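Local coordinates for acyl-CoA dehydrogenase domain protein Tcur3483 (Thermomonospora curvata, PDB 6WY9), which binds flavin adenine dinucleotide and probably oxidises a CH-CH bond of its substrate, as acyl-CoA dehydrogenases do, at residues G138-Y146 / S179-A190; G330-I341 / N380-R391. One frame throughout, in Å; residues are numbered along the deposited sequence.

In the fold
The two contacts lie on opposite sides of the chain's centre, with centres about 24 Å apart, and share no helix or strand. Contact 1 is the more buried. It joins two parallel strands of the middle domain through backbone hydrogen bonds and apolar side chains. Contact 2 is partly buried and joins a helix of the C-terminal domain to a loop and the helix that follows it. Its chemistry is polar: a lysine, an asparagine and a glutamate-arginine pair tie helix 330-341 to segment 380-391, close to two other protein chains of the assembly. Both contacts touch the dihydroflavin cofactor. Contact 1 meets the flavin ring, whereas Glu388 of contact 2 binds the ribose at the adenine end.

Contact 1 of 2, residues G138-Y146 / S179-A190; sequences GDIVFAIGY and SGANTADYIWLA. With FDA (dihydroflavine-adenine dinucleotide), chain C.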
loop_
_atom_site.group_PDB
_atom_site.type_symbol
_atom_site.label_atom_id
_atom_site.label_comp_id
_atom_site.label_asym_id
_atom_site.label_seq_id
_atom_site.Cartn_x
_atom_site.Cartn_y
_atom_site.Cartn_z
ATOM N N GLY A 138 -17.767 -15.775 37.772
ATOM C CA GLY A 138 -17.277 -14.418 37.772
ATOM C C GLY A 138 -16.586 -14.003 39.045
ATOM O O GLY A 138 -16.536 -12.810 39.341
ATOM N N ASP A 139 -16.054 -14.950 39.817
ATOM C CA ASP A 139 -15.353 -14.603 41.045
ATOM C C ASP A 139 -13.835 -14.638 40.914
ATOM O O ASP A 139 -13.149 -14.074 41.774
ATOM C CB ASP A 139 -15.781 -15.532 42.191
ATOM C CG ASP A 139 -17.215 -15.285 42.620
ATOM O OD1 ASP A 139 -17.524 -14.164 43.084
ATOM O OD2 ASP A 139 -18.041 -16.202 42.457
ATOM N N ILE A 140 -13.290 -15.270 39.877
ATOM C CA ILE A 140 -11.848 -15.359 39.694
ATOM C C ILE A 140 -11.487 -14.735 38.357
ATOM O O ILE A 140 -12.019 -15.143 37.315
ATOM C CB ILE A 140 -11.345 -16.807 39.733
ATOM C CG1 ILE A 140 -11.589 -17.435 41.097
ATOM C CG2 ILE A 140 -9.847 -16.838 39.387
ATOM C CD1 ILE A 140 -11.501 -18.931 41.057
ATOM N N VAL A 141 -10.569 -13.776 38.384
ATOM C CA VAL A 141 -10.040 -13.180 37.163
ATOM C C VAL A 141 -8.533 -13.385 37.138
ATOM O O VAL A 141 -7.873 -13.330 38.183
ATOM C CB VAL A 141 -10.409 -11.684 37.037
ATOM C CG1 VAL A 141 -9.542 -10.981 35.962
ATOM C CG2 VAL A 141 -11.907 -11.523 36.704
ATOM N N PHE A 142 -8.000 -13.653 35.943
ATOM C CA PHE A 142 -6.595 -13.941 35.709
ATOM C C PHE A 142 -5.966 -12.825 34.904
ATOM O O PHE A 142 -6.634 -12.175 34.102
ATOM C CB PHE A 142 -6.390 -15.242 34.925
ATOM C CG PHE A 142 -6.298 -16.491 35.794
ATOM C CD1 PHE A 142 -7.438 -17.072 36.305
ATOM C CD2 PHE A 142 -5.060 -17.092 36.073
ATOM C CE1 PHE A 142 -7.362 -18.228 37.106
ATOM C CE2 PHE A 142 -4.977 -18.243 36.859
ATOM C CZ PHE A 142 -6.145 -18.808 37.373
ATOM N N ALA A 143 -4.661 -12.642 35.078
ATOM C CA ALA A 143 -3.888 -11.781 34.200
ATOM C C ALA A 143 -2.723 -12.595 33.631
ATOM O O ALA A 143 -2.255 -13.552 34.255
ATOM C CB ALA A 143 -3.423 -10.507 34.958
ATOM N N ILE A 144 -2.282 -12.247 32.415
ATOM C CA ILE A 144 -1.250 -13.018 31.715
ATOM C C ILE A 144 0.120 -12.423 32.018
ATOM O O ILE A 144 0.397 -11.266 31.669
ATOM C CB ILE A 144 -1.471 -13.045 30.191
ATOM C CG1 ILE A 144 -2.814 -13.664 29.796
ATOM C CG2 ILE A 144 -0.334 -13.876 29.556
ATOM C CD1 ILE A 144 -2.973 -15.109 30.267
ATOM N N GLY A 145 1.006 -13.237 32.574
ATOM C CA GLY A 145 2.351 -12.788 32.881
ATOM C C GLY A 145 3.412 -13.391 31.977
ATOM O O GLY A 145 4.127 -14.304 32.400
ATOM N N TYR A 146 3.519 -12.914 30.727
ATOM C CA TYR A 146 4.557 -13.407 29.815
ATOM C C TYR A 146 5.722 -12.430 29.676
ATOM O O TYR A 146 6.873 -12.743 30.031
ATOM C CB TYR A 146 3.955 -13.674 28.434
ATOM C CG TYR A 146 2.992 -14.833 28.368
ATOM C CD1 TYR A 146 2.937 -15.789 29.375
ATOM C CD2 TYR A 146 2.140 -14.963 27.282
ATOM C CE1 TYR A 146 2.044 -16.838 29.293
ATOM C CE2 TYR A 146 1.277 -15.992 27.198
ATOM C CZ TYR A 146 1.213 -16.921 28.196
ATOM O OH TYR A 146 0.312 -17.949 28.050
ATOM N N SER A 179 -1.574 -6.712 31.668
ATOM C CA SER A 179 -2.911 -6.122 31.703
ATOM C C SER A 179 -3.770 -6.800 32.746
ATOM O O SER A 179 -3.837 -8.034 32.804
ATOM C CB SER A 179 -3.648 -6.235 30.360
ATOM O OG SER A 179 -2.814 -5.883 29.300
ATOM N N GLY A 180 -4.505 -5.975 33.489
ATOM C CA GLY A 180 -5.404 -6.413 34.528
ATOM C C GLY A 180 -4.730 -6.855 35.819
ATOM O O GLY A 180 -5.433 -7.296 36.734
ATOM N N ALA A 181 -3.403 -6.783 35.933
ATOM C CA ALA A 181 -2.793 -7.324 37.146
ATOM C C ALA A 181 -3.306 -6.607 38.390
ATOM O O ALA A 181 -3.345 -7.204 39.465
ATOM C CB ALA A 181 -1.264 -7.256 37.090
ATOM N N ASN A 182 -3.695 -5.333 38.260
ATOM C CA ASN A 182 -4.220 -4.553 39.383
ATOM C C ASN A 182 -5.617 -4.994 39.813
ATOM O O ASN A 182 -6.036 -4.675 40.934
ATOM C CB ASN A 182 -4.246 -3.059 39.021
ATOM C CG ASN A 182 -5.013 -2.770 37.704
ATOM O OD1 ASN A 182 -4.882 -3.489 36.717
ATOM N ND2 ASN A 182 -5.812 -1.711 37.705
ATOM N N THR A 183 -6.352 -5.707 38.950
ATOM C CA THR A 183 -7.713 -6.142 39.259
ATOM C C THR A 183 -7.869 -7.650 39.286
ATOM O O THR A 183 -8.950 -8.126 39.622
ATOM C CB THR A 183 -8.734 -5.570 38.241
ATOM O OG1 THR A 183 -8.470 -6.075 36.922
ATOM C CG2 THR A 183 -8.667 -4.058 38.202
ATOM N N ALA A 184 -6.837 -8.405 38.931
ATOM C CA ALA A 184 -6.893 -9.858 38.889
ATOM C C ALA A 184 -6.645 -10.463 40.275
ATOM O O ALA A 184 -6.070 -9.832 41.167
ATOM C CB ALA A 184 -5.863 -10.407 37.896
ATOM N N ASP A 185 -7.092 -11.712 40.433
ATOM C CA ASP A 185 -6.801 -12.524 41.607
ATOM C C ASP A 185 -5.601 -13.440 41.424
ATOM O O ASP A 185 -5.029 -13.889 42.427
ATOM C CB ASP A 185 -8.003 -13.398 41.964
ATOM C CG ASP A 185 -9.279 -12.610 42.066
ATOM O OD1 ASP A 185 -9.381 -11.739 42.952
ATOM O OD2 ASP A 185 -10.174 -12.851 41.239
ATOM N N TYR A 186 -5.235 -13.763 40.178
ATOM C CA TYR A 186 -4.119 -14.664 39.904
ATOM C C TYR A 186 -3.399 -14.248 38.630
ATOM O O TYR A 186 -4.022 -13.766 37.678
ATOM C CB TYR A 186 -4.575 -16.105 39.735
ATOM C CG TYR A 186 -5.247 -16.679 40.957
ATOM C CD1 TYR A 186 -4.493 -17.133 42.041
ATOM C CD2 TYR A 186 -6.624 -16.778 41.018
ATOM C CE1 TYR A 186 -5.112 -17.662 43.154
ATOM C CE2 TYR A 186 -7.250 -17.308 42.119
ATOM C CZ TYR A 186 -6.491 -17.749 43.181
ATOM O OH TYR A 186 -7.131 -18.274 44.270
ATOM N N ILE A 187 -2.079 -14.465 38.620
ATOM C CA ILE A 187 -1.248 -14.288 37.438
ATOM C C ILE A 187 -0.976 -15.656 36.828
ATOM O O ILE A 187 -0.583 -16.604 37.530
ATOM C CB ILE A 187 0.077 -13.569 37.772
ATOM C CG1 ILE A 187 -0.176 -12.362 38.682
ATOM C CG2 ILE A 187 0.768 -13.111 36.496
ATOM C CD1 ILE A 187 -0.970 -11.196 38.022
ATOM N N TRP A 188 -1.190 -15.761 35.519
ATOM C CA TRP A 188 -0.765 -16.922 34.743
ATOM C C TRP A 188 0.673 -16.634 34.329
ATOM O O TRP A 188 0.912 -15.907 33.369
ATOM C CB TRP A 188 -1.700 -17.087 33.561
ATOM C CG TRP A 188 -1.386 -18.058 32.515
ATOM C CD1 TRP A 188 -0.655 -17.836 31.388
ATOM C CD2 TRP A 188 -1.915 -19.391 32.404
ATOM N NE1 TRP A 188 -0.678 -18.961 30.583
ATOM C CE2 TRP A 188 -1.433 -19.932 31.193
ATOM C CE3 TRP A 188 -2.733 -20.180 33.222
ATOM C CZ2 TRP A 188 -1.729 -21.231 30.783
ATOM C CZ3 TRP A 188 -3.034 -21.466 32.812
ATOM C CH2 TRP A 188 -2.531 -21.981 31.605
ATOM N N LEU A 189 1.642 -17.175 35.080
ATOM C CA LEU A 189 3.012 -16.664 35.047
ATOM C C LEU A 189 3.961 -17.646 34.365
ATOM O O LEU A 189 4.118 -18.789 34.818
ATOM C CB LEU A 189 3.509 -16.340 36.453
ATOM C CG LEU A 189 4.862 -15.628 36.510
ATOM C CD1 LEU A 189 4.733 -14.186 35.997
ATOM C CD2 LEU A 189 5.394 -15.668 37.939
ATOM N N ALA A 190 4.628 -17.168 33.299
ATOM C CA ALA A 190 5.646 -17.933 32.589
ATOM C C ALA A 190 6.996 -17.710 33.261
ATOM O O ALA A 190 7.461 -16.572 33.334
ATOM C CB ALA A 190 5.693 -17.523 31.120
HETATM P PA FDA C . 9.904 -5.920 20.951
HETATM O O1A FDA C . 10.944 -4.929 21.369
HETATM O O2A FDA C . 10.173 -7.424 21.128
HETATM O O5B FDA C . 9.701 -5.776 19.276
HETATM C C5B FDA C . 9.364 -4.442 19.003
HETATM C C4B FDA C . 9.091 -4.359 17.489
HETATM O O4B FDA C . 10.304 -4.958 16.827
HETATM C C3B FDA C . 7.978 -5.300 17.024
HETATM O O3B FDA C . 6.735 -4.703 17.056
HETATM C C2B FDA C . 8.360 -5.518 15.570
HETATM O O2B FDA C . 8.142 -4.335 14.711
HETATM C C1B FDA C . 9.909 -5.689 15.622
HETATM N N9A FDA C . 10.370 -7.076 15.667
HETATM C C8A FDA C . 10.552 -7.911 16.787
HETATM N N7A FDA C . 11.051 -9.097 16.459
HETATM C C5A FDA C . 11.200 -9.053 15.089
HETATM C C6A FDA C . 11.653 -10.021 14.179
HETATM N N6A FDA C . 12.059 -11.239 14.587
HETATM N N1A FDA C . 11.702 -9.746 12.858
HETATM C C2A FDA C . 11.271 -8.495 12.521
HETATM N N3A FDA C . 10.802 -7.468 13.271
HETATM C C4A FDA C . 10.794 -7.792 14.574
HETATM N N1 FDA C . 2.114 -9.049 27.645
HETATM C C2 FDA C . 1.844 -9.962 28.687
HETATM O O2 FDA C . 2.721 -10.776 29.052
HETATM N N3 FDA C . 0.576 -9.891 29.251
HETATM C C4 FDA C . -0.429 -8.975 28.862
HETATM O O4 FDA C . -1.508 -8.976 29.439
HETATM C C4X FDA C . -0.067 -8.080 27.795
HETATM N N5 FDA C . -1.000 -7.141 27.353
HETATM C C5X FDA C . -0.536 -6.015 26.728
HETATM C C6 FDA C . -1.292 -4.904 26.641
HETATM C C7 FDA C . -0.761 -3.753 26.008
HETATM C C7M FDA C . -1.587 -2.602 25.943
HETATM C C8 FDA C . 0.468 -3.738 25.462
HETATM C C8M FDA C . 1.019 -2.542 24.791
HETATM C C9 FDA C . 1.237 -4.888 25.520
HETATM C C9A FDA C . 0.736 -6.014 26.164
HETATM N N10 FDA C . 1.498 -7.192 26.232
HETATM C C10 FDA C . 1.158 -8.110 27.231
HETATM C "C1'" FDA C . 2.903 -7.166 25.735
HETATM C "C2'" FDA C . 3.013 -7.680 24.273
HETATM O "O2'" FDA C . 2.838 -9.015 24.223
HETATM C "C3'" FDA C . 4.475 -7.224 23.823
HETATM O "O3'" FDA C . 4.540 -5.820 23.675
HETATM C "C4'" FDA C . 4.894 -7.944 22.550
HETATM O "O4'" FDA C . 5.095 -9.276 22.877
HETATM C "C5'" FDA C . 6.139 -7.222 21.967
HETATM O "O5'" FDA C . 7.172 -7.340 22.900
HETATM P P FDA C . 7.961 -5.908 23.014
HETATM O O1P FDA C . 6.938 -4.945 23.377
HETATM O O2P FDA C . 9.157 -6.140 23.925
HETATM O O3P FDA C . 8.490 -5.462 21.505
HETATM O O HOH W 1 -3.221 -10.028 31.030
#
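This is a parallel strand pairing, largely buried, in the middle-domain sheet. Strand 142-145 is one edge strand of that sheet within the chain, and strand 186-190 is its neighbour. Backbone bonds alternate along the pair, from Ala143 N to Tyr186 O (2.9 Å) through to Ala190 N with Gly145 O (3.0 Å). Just before the strands, Val141 N reaches the anti side of Asp185 OD2 at 3.0 Å. That oxygen also bridges to Arg63.

The rings of Phe142 and Tyr186 are oblique to each other. Tyr186 CB lies over one face of the Phe142 ring, offset toward its rim, in a CH-pi contact of 3.9 Å to the centroid. Ile140 CG2 meets the edge of the Tyr186 ring, 3.6 Å from CD2. Trp188 CG is anti to the backbone N (chi1 171°), and the indole runs alongside Tyr146. Their planes are 58° apart and they meet rim to rim. Ile144 CD1 packs 3.8 Å from Trp188 CD1.

Beyond the pairing, the segments hold the flavin. Ile144 O accepts from FDA N3 at 2.8 Å, and Tyr146 N donates to FDA O2. Ser179 N donates to FDA O4 at 3.2 Å. A water joins Ile144 N, Ser179 O and FDA O4. The arrangement is the flavin pyrimidine site of an acyl-CoA dehydrogenase middle domain.

Contact 2 of 2, residues G330-I341 / N380-R391; sequences GATKAYGTETHI and NTFAGGVNEVLR. Unlike the reference sequence in segment 380-391: Ala383 (reference Gly). With FDA (dihydroflavine-adenine dinucleotide), chain C; GOL (glycerol), chain E.
Lys333 sends CG anti to its backbone N (chi1 -174°) and bends at chi2 (-78°), which carries NZ across to the loop before helix 387-391. The Asn387 amide sits as a knob among Lys333, Ala334, Thr337 and Glu338 of helix 330-341.

Four acceptors surround Lys333 NZ and must share its three hydrogens: Asn380 O, Ala383 O, Gly385 O and Asn387 OD1. The Gly385 bond is 2.6 Å and the Asn387 bond 2.7 Å, while Ala383 O is the farthest at 3.1 Å. Its CD presses against Leu390 CD1 at 3.5 Å, a tight carbon contact. The other end of the Asn387 amide is also used. ND2 donates to Thr337 OG1 in the amide plane, at 3.1 Å and nearly straight. It donates as well to Glu338 OE2, which it meets from above the carboxylate plane. Thr337 OG1 in turn donates to Lys333 O, so it takes part in two bonds.

Glu338 and Arg391 approach from opposite directions, with carboxylate and guanidinium nearly coplanar (6°). The grip is end-on: NH2 to OE1 at 2.7 Å and NH1 to OE2 at 2.8 Å, each oxygen using its syn lone pair. Arg391 NE also forms a salt bridge to an acidic side chain of another protein chain. Glu388 OE2 accepts from FDA O2B at 2.8 Å.

The Lys333 charge is thus surrounded by oxygens, which would tend to keep it protonated. Both ends of the Asn387 amide are occupied, so its orientation is fixed. The contact thereby fastens the start of the helix that carries the ribose-binding Glu388.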
loop_
_atom_site.group_PDB
_atom_site.type_symbol
_atom_site.label_atom_id
_atom_site.label_comp_id
_atom_site.label_asym_id
_atom_site.label_seq_id
_atom_site.Cartn_x
_atom_site.Cartn_y
_atom_site.Cartn_z
ATOM N N GLY A 330 -1.452 -17.258 11.887
ATOM C CA GLY A 330 -0.629 -16.091 11.687
ATOM C C GLY A 330 -1.140 -15.206 10.565
ATOM O O GLY A 330 -1.146 -13.984 10.693
ATOM N N ALA A 331 -1.542 -15.805 9.433
ATOM C CA ALA A 331 -2.030 -14.967 8.329
ATOM C C ALA A 331 -3.295 -14.221 8.750
ATOM O O ALA A 331 -3.451 -13.022 8.478
ATOM C CB ALA A 331 -2.303 -15.842 7.085
ATOM N N THR A 332 -4.203 -14.917 9.436
ATOM C CA THR A 332 -5.472 -14.288 9.804
ATOM C C THR A 332 -5.272 -13.194 10.838
ATOM O O THR A 332 -5.894 -12.136 10.753
ATOM C CB THR A 332 -6.433 -15.316 10.379
ATOM O OG1 THR A 332 -6.677 -16.324 9.404
ATOM C CG2 THR A 332 -7.791 -14.614 10.752
ATOM N N LYS A 333 -4.436 -13.452 11.849
ATOM C CA LYS A 333 -4.204 -12.415 12.858
ATOM C C LYS A 333 -3.476 -11.221 12.251
ATOM O O LYS A 333 -3.815 -10.058 12.530
ATOM C CB LYS A 333 -3.438 -13.029 14.039
ATOM C CG LYS A 333 -3.220 -12.146 15.274
ATOM C CD LYS A 333 -2.085 -11.148 15.048
ATOM C CE LYS A 333 -1.649 -10.490 16.374
ATOM N NZ LYS A 333 -0.593 -9.439 16.123
ATOM N N ALA A 334 -2.454 -11.452 11.426
ATOM C CA ALA A 334 -1.768 -10.270 10.905
ATOM C C ALA A 334 -2.687 -9.479 9.973
ATOM O O ALA A 334 -2.740 -8.237 10.033
ATOM C CB ALA A 334 -0.465 -10.667 10.192
ATOM N N TYR A 335 -3.425 -10.176 9.102
ATOM C CA TYR A 335 -4.349 -9.474 8.211
ATOM C C TYR A 335 -5.410 -8.707 9.013
ATOM O O TYR A 335 -5.662 -7.513 8.756
ATOM C CB TYR A 335 -5.038 -10.464 7.246
ATOM C CG TYR A 335 -6.093 -9.728 6.431
ATOM C CD1 TYR A 335 -5.702 -8.801 5.462
ATOM C CD2 TYR A 335 -7.468 -9.895 6.696
ATOM C CE1 TYR A 335 -6.661 -8.082 4.731
ATOM C CE2 TYR A 335 -8.424 -9.182 5.977
ATOM C CZ TYR A 335 -8.021 -8.265 5.009
ATOM O OH TYR A 335 -8.978 -7.535 4.299
ATOM N N GLY A 336 -6.015 -9.365 10.015
ATOM C CA GLY A 336 -7.114 -8.718 10.738
ATOM C C GLY A 336 -6.667 -7.485 11.508
ATOM O O GLY A 336 -7.261 -6.406 11.383
ATOM N N THR A 337 -5.567 -7.605 12.276
ATOM C CA THR A 337 -5.085 -6.443 13.041
ATOM C C THR A 337 -4.608 -5.291 12.126
ATOM O O THR A 337 -4.827 -4.105 12.445
ATOM C CB THR A 337 -3.976 -6.862 14.037
ATOM O OG1 THR A 337 -2.863 -7.441 13.330
ATOM C CG2 THR A 337 -4.527 -7.888 15.034
ATOM N N GLU A 338 -3.996 -5.585 10.971
ATOM C CA GLU A 338 -3.660 -4.473 10.082
ATOM C C GLU A 338 -4.910 -3.871 9.446
ATOM O O GLU A 338 -4.973 -2.648 9.212
ATOM C CB GLU A 338 -2.629 -4.926 9.018
ATOM C CG GLU A 338 -1.279 -5.261 9.767
ATOM C CD GLU A 338 -0.276 -5.982 8.907
ATOM O OE1 GLU A 338 -0.562 -6.237 7.712
ATOM O OE2 GLU A 338 0.768 -6.367 9.455
ATOM N N THR A 339 -5.915 -4.704 9.172
ATOM C CA THR A 339 -7.179 -4.180 8.672
ATOM C C THR A 339 -7.875 -3.292 9.709
ATOM O O THR A 339 -8.446 -2.264 9.346
ATOM C CB THR A 339 -8.081 -5.335 8.233
ATOM O OG1 THR A 339 -7.459 -6.015 7.135
ATOM C CG2 THR A 339 -9.468 -4.832 7.772
ATOM N N HIS A 340 -7.830 -3.643 11.005
ATOM C CA HIS A 340 -8.434 -2.733 11.991
ATOM C C HIS A 340 -7.821 -1.337 11.913
ATOM O O HIS A 340 -8.542 -0.328 12.000
ATOM C CB HIS A 340 -8.288 -3.251 13.424
ATOM C CG HIS A 340 -8.841 -4.624 13.627
ATOM N ND1 HIS A 340 -8.598 -5.362 14.765
ATOM C CD2 HIS A 340 -9.611 -5.404 12.827
ATOM C CE1 HIS A 340 -9.187 -6.545 14.657
ATOM N NE2 HIS A 340 -9.799 -6.599 13.482
ATOM N N ILE A 341 -6.488 -1.257 11.766
ATOM C CA ILE A 341 -5.817 0.041 11.654
ATOM C C ILE A 341 -6.203 0.754 10.351
ATOM O O ILE A 341 -6.414 1.974 10.333
ATOM C CB ILE A 341 -4.288 -0.125 11.752
ATOM C CG1 ILE A 341 -3.847 -0.484 13.168
ATOM C CG2 ILE A 341 -3.564 1.204 11.394
ATOM C CD1 ILE A 341 -2.373 -0.973 13.156
ATOM N N ASN A 380 -2.264 -3.885 18.531
ATOM C CA ASN A 380 -2.559 -5.305 18.303
ATOM C C ASN A 380 -1.818 -5.885 17.124
ATOM O O ASN A 380 -1.890 -7.102 16.921
ATOM C CB ASN A 380 -4.068 -5.521 18.133
ATOM C CG ASN A 380 -4.823 -5.237 19.431
ATOM O OD1 ASN A 380 -4.343 -5.560 20.527
ATOM N ND2 ASN A 380 -5.958 -4.612 19.321
ATOM N N THR A 381 -1.093 -5.061 16.365
ATOM C CA THR A 381 -0.163 -5.610 15.386
ATOM C C THR A 381 1.114 -6.163 16.020
ATOM O O THR A 381 1.869 -6.850 15.324
ATOM C CB THR A 381 0.204 -4.565 14.314
ATOM O OG1 THR A 381 0.883 -3.468 14.938
ATOM C CG2 THR A 381 -1.055 -4.080 13.556
ATOM N N PHE A 382 1.403 -5.870 17.306
ATOM C CA PHE A 382 2.501 -6.535 17.962
ATOM C C PHE A 382 2.098 -7.324 19.204
ATOM O O PHE A 382 2.894 -8.155 19.636
ATOM C CB PHE A 382 3.651 -5.543 18.313
ATOM C CG PHE A 382 3.237 -4.394 19.184
ATOM C CD1 PHE A 382 3.109 -4.558 20.561
ATOM C CD2 PHE A 382 2.991 -3.126 18.635
ATOM C CE1 PHE A 382 2.734 -3.493 21.384
ATOM C CE2 PHE A 382 2.633 -2.037 19.494
ATOM C CZ PHE A 382 2.479 -2.226 20.811
ATOM N N ALA A 383 0.910 -7.100 19.783
ATOM C CA ALA A 383 0.445 -7.955 20.882
ATOM C C ALA A 383 -0.184 -9.231 20.314
ATOM O O ALA A 383 -0.656 -9.250 19.175
ATOM C CB ALA A 383 -0.567 -7.213 21.764
ATOM N N GLY A 384 -0.196 -10.292 21.120
ATOM C CA GLY A 384 -0.696 -11.595 20.675
ATOM C C GLY A 384 0.036 -12.197 19.486
ATOM O O GLY A 384 -0.596 -12.812 18.609
ATOM N N GLY A 385 1.359 -12.053 19.444
ATOM C CA GLY A 385 2.125 -12.388 18.256
ATOM C C GLY A 385 2.487 -11.173 17.402
ATOM O O GLY A 385 1.630 -10.394 17.014
ATOM N N VAL A 386 3.759 -11.049 17.065
ATOM C CA VAL A 386 4.310 -9.879 16.389
ATOM C C VAL A 386 4.165 -10.096 14.882
ATOM O O VAL A 386 4.613 -11.128 14.365
ATOM C CB VAL A 386 5.774 -9.725 16.827
ATOM C CG1 VAL A 386 6.561 -8.631 16.060
ATOM C CG2 VAL A 386 5.816 -9.540 18.356
ATOM N N ASN A 387 3.524 -9.157 14.162
ATOM C CA ASN A 387 3.123 -9.498 12.798
ATOM C C ASN A 387 4.328 -9.868 11.919
ATOM O O ASN A 387 4.183 -10.693 11.005
ATOM C CB ASN A 387 2.287 -8.362 12.164
ATOM C CG ASN A 387 0.854 -8.330 12.708
ATOM O OD1 ASN A 387 0.497 -9.110 13.628
ATOM N ND2 ASN A 387 0.029 -7.449 12.146
ATOM N N GLU A 388 5.517 -9.282 12.158
ATOM C CA GLU A 388 6.705 -9.721 11.401
ATOM C C GLU A 388 6.982 -11.216 11.588
ATOM O O GLU A 388 7.353 -11.924 10.642
ATOM C CB GLU A 388 7.957 -8.935 11.826
ATOM C CG GLU A 388 7.954 -7.466 11.228
ATOM C CD GLU A 388 7.331 -6.428 12.197
ATOM O OE1 GLU A 388 6.480 -6.831 13.027
ATOM O OE2 GLU A 388 7.722 -5.227 12.132
ATOM N N VAL A 389 6.915 -11.670 12.821
ATOM C CA VAL A 389 7.190 -13.071 13.119
ATOM C C VAL A 389 6.079 -13.944 12.555
ATOM O O VAL A 389 6.323 -15.062 12.071
ATOM C CB VAL A 389 7.372 -13.228 14.633
ATOM C CG1 VAL A 389 7.445 -14.719 15.053
ATOM C CG2 VAL A 389 8.641 -12.472 15.043
ATOM N N LEU A 390 4.844 -13.444 12.595
ATOM C CA LEU A 390 3.745 -14.195 11.994
ATOM C C LEU A 390 3.961 -14.360 10.486
ATOM O O LEU A 390 3.729 -15.436 9.931
ATOM C CB LEU A 390 2.424 -13.486 12.310
ATOM C CG LEU A 390 2.117 -13.514 13.820
ATOM C CD1 LEU A 390 0.721 -12.895 14.053
ATOM C CD2 LEU A 390 2.168 -14.883 14.424
ATOM N N ARG A 391 4.446 -13.310 9.808
ATOM C CA ARG A 391 4.770 -13.444 8.379
ATOM C C ARG A 391 5.918 -14.439 8.141
ATOM O O ARG A 391 5.867 -15.228 7.181
ATOM C CB ARG A 391 5.105 -12.055 7.774
ATOM C CG ARG A 391 3.875 -11.147 7.573
ATOM C CD ARG A 391 4.242 -9.837 6.776
ATOM N NE ARG A 391 3.046 -9.197 6.251
ATOM C CZ ARG A 391 2.218 -8.446 6.982
ATOM N NH1 ARG A 391 2.459 -8.224 8.280
ATOM N NH2 ARG A 391 1.139 -7.936 6.417
HETATM P PA FDA C . 9.904 -5.920 20.951
HETATM O O1A FDA C . 10.944 -4.929 21.369
HETATM O O2A FDA C . 10.173 -7.424 21.128
HETATM O O5B FDA C . 9.701 -5.776 19.276
HETATM C C5B FDA C . 9.364 -4.442 19.003
HETATM C C4B FDA C . 9.091 -4.359 17.489
HETATM O O4B FDA C . 10.304 -4.958 16.827
HETATM C C3B FDA C . 7.978 -5.300 17.024
HETATM O O3B FDA C . 6.735 -4.703 17.056
HETATM C C2B FDA C . 8.360 -5.518 15.570
HETATM O O2B FDA C . 8.142 -4.335 14.711
HETATM C C1B FDA C . 9.909 -5.689 15.622
HETATM N N9A FDA C . 10.370 -7.076 15.667
HETATM C C8A FDA C . 10.552 -7.911 16.787
HETATM N N7A FDA C . 11.051 -9.097 16.459
HETATM C C5A FDA C . 11.200 -9.053 15.089
HETATM C C6A FDA C . 11.653 -10.021 14.179
HETATM N N6A FDA C . 12.059 -11.239 14.587
HETATM N N1A FDA C . 11.702 -9.746 12.858
HETATM C C2A FDA C . 11.271 -8.495 12.521
HETATM N N3A FDA C . 10.802 -7.468 13.271
HETATM C C4A FDA C . 10.794 -7.792 14.574
HETATM N N1 FDA C . 2.114 -9.049 27.645
HETATM C C2 FDA C . 1.844 -9.962 28.687
HETATM O O2 FDA C . 2.721 -10.776 29.052
HETATM N N3 FDA C . 0.576 -9.891 29.251
HETATM C C4 FDA C . -0.429 -8.975 28.862
HETATM O O4 FDA C . -1.508 -8.976 29.439
HETATM C C4X FDA C . -0.067 -8.080 27.795
HETATM N N5 FDA C . -1.000 -7.141 27.353
HETATM C C5X FDA C . -0.536 -6.015 26.728
HETATM C C6 FDA C . -1.292 -4.904 26.641
HETATM C C7 FDA C . -0.761 -3.753 26.008
HETATM C C7M FDA C . -1.587 -2.602 25.943
HETATM C C8 FDA C . 0.468 -3.738 25.462
HETATM C C8M FDA C . 1.019 -2.542 24.791
HETATM C C9 FDA C . 1.237 -4.888 25.520
HETATM C C9A FDA C . 0.736 -6.014 26.164
HETATM N N10 FDA C . 1.498 -7.192 26.232
HETATM C C10 FDA C . 1.158 -8.110 27.231
HETATM C "C1'" FDA C . 2.903 -7.166 25.735
HETATM C "C2'" FDA C . 3.013 -7.680 24.273
HETATM O "O2'" FDA C . 2.838 -9.015 24.223
HETATM C "C3'" FDA C . 4.475 -7.224 23.823
HETATM O "O3'" FDA C . 4.540 -5.820 23.675
HETATM C "C4'" FDA C . 4.894 -7.944 22.550
HETATM O "O4'" FDA C . 5.095 -9.276 22.877
HETATM C "C5'" FDA C . 6.139 -7.222 21.967
HETATM O "O5'" FDA C . 7.172 -7.340 22.900
HETATM P P FDA C . 7.961 -5.908 23.014
HETATM O O1P FDA C . 6.938 -4.945 23.377
HETATM O O2P FDA C . 9.157 -6.140 23.925
HETATM O O3P FDA C . 8.490 -5.462 21.505
HETATM C C1 GOL E . 1.846 -0.579 10.866
HETATM O O1 GOL E . 0.604 0.153 10.757
HETATM C C2 GOL E . 1.438 -2.069 10.984
HETATM O O2 GOL E . 0.784 -2.318 12.188
HETATM C C3 GOL E . 2.706 -2.989 10.949
HETATM O O3 GOL E . 2.291 -4.396 11.006
HETATM O O HOH W 2 -7.044 -4.050 16.829
#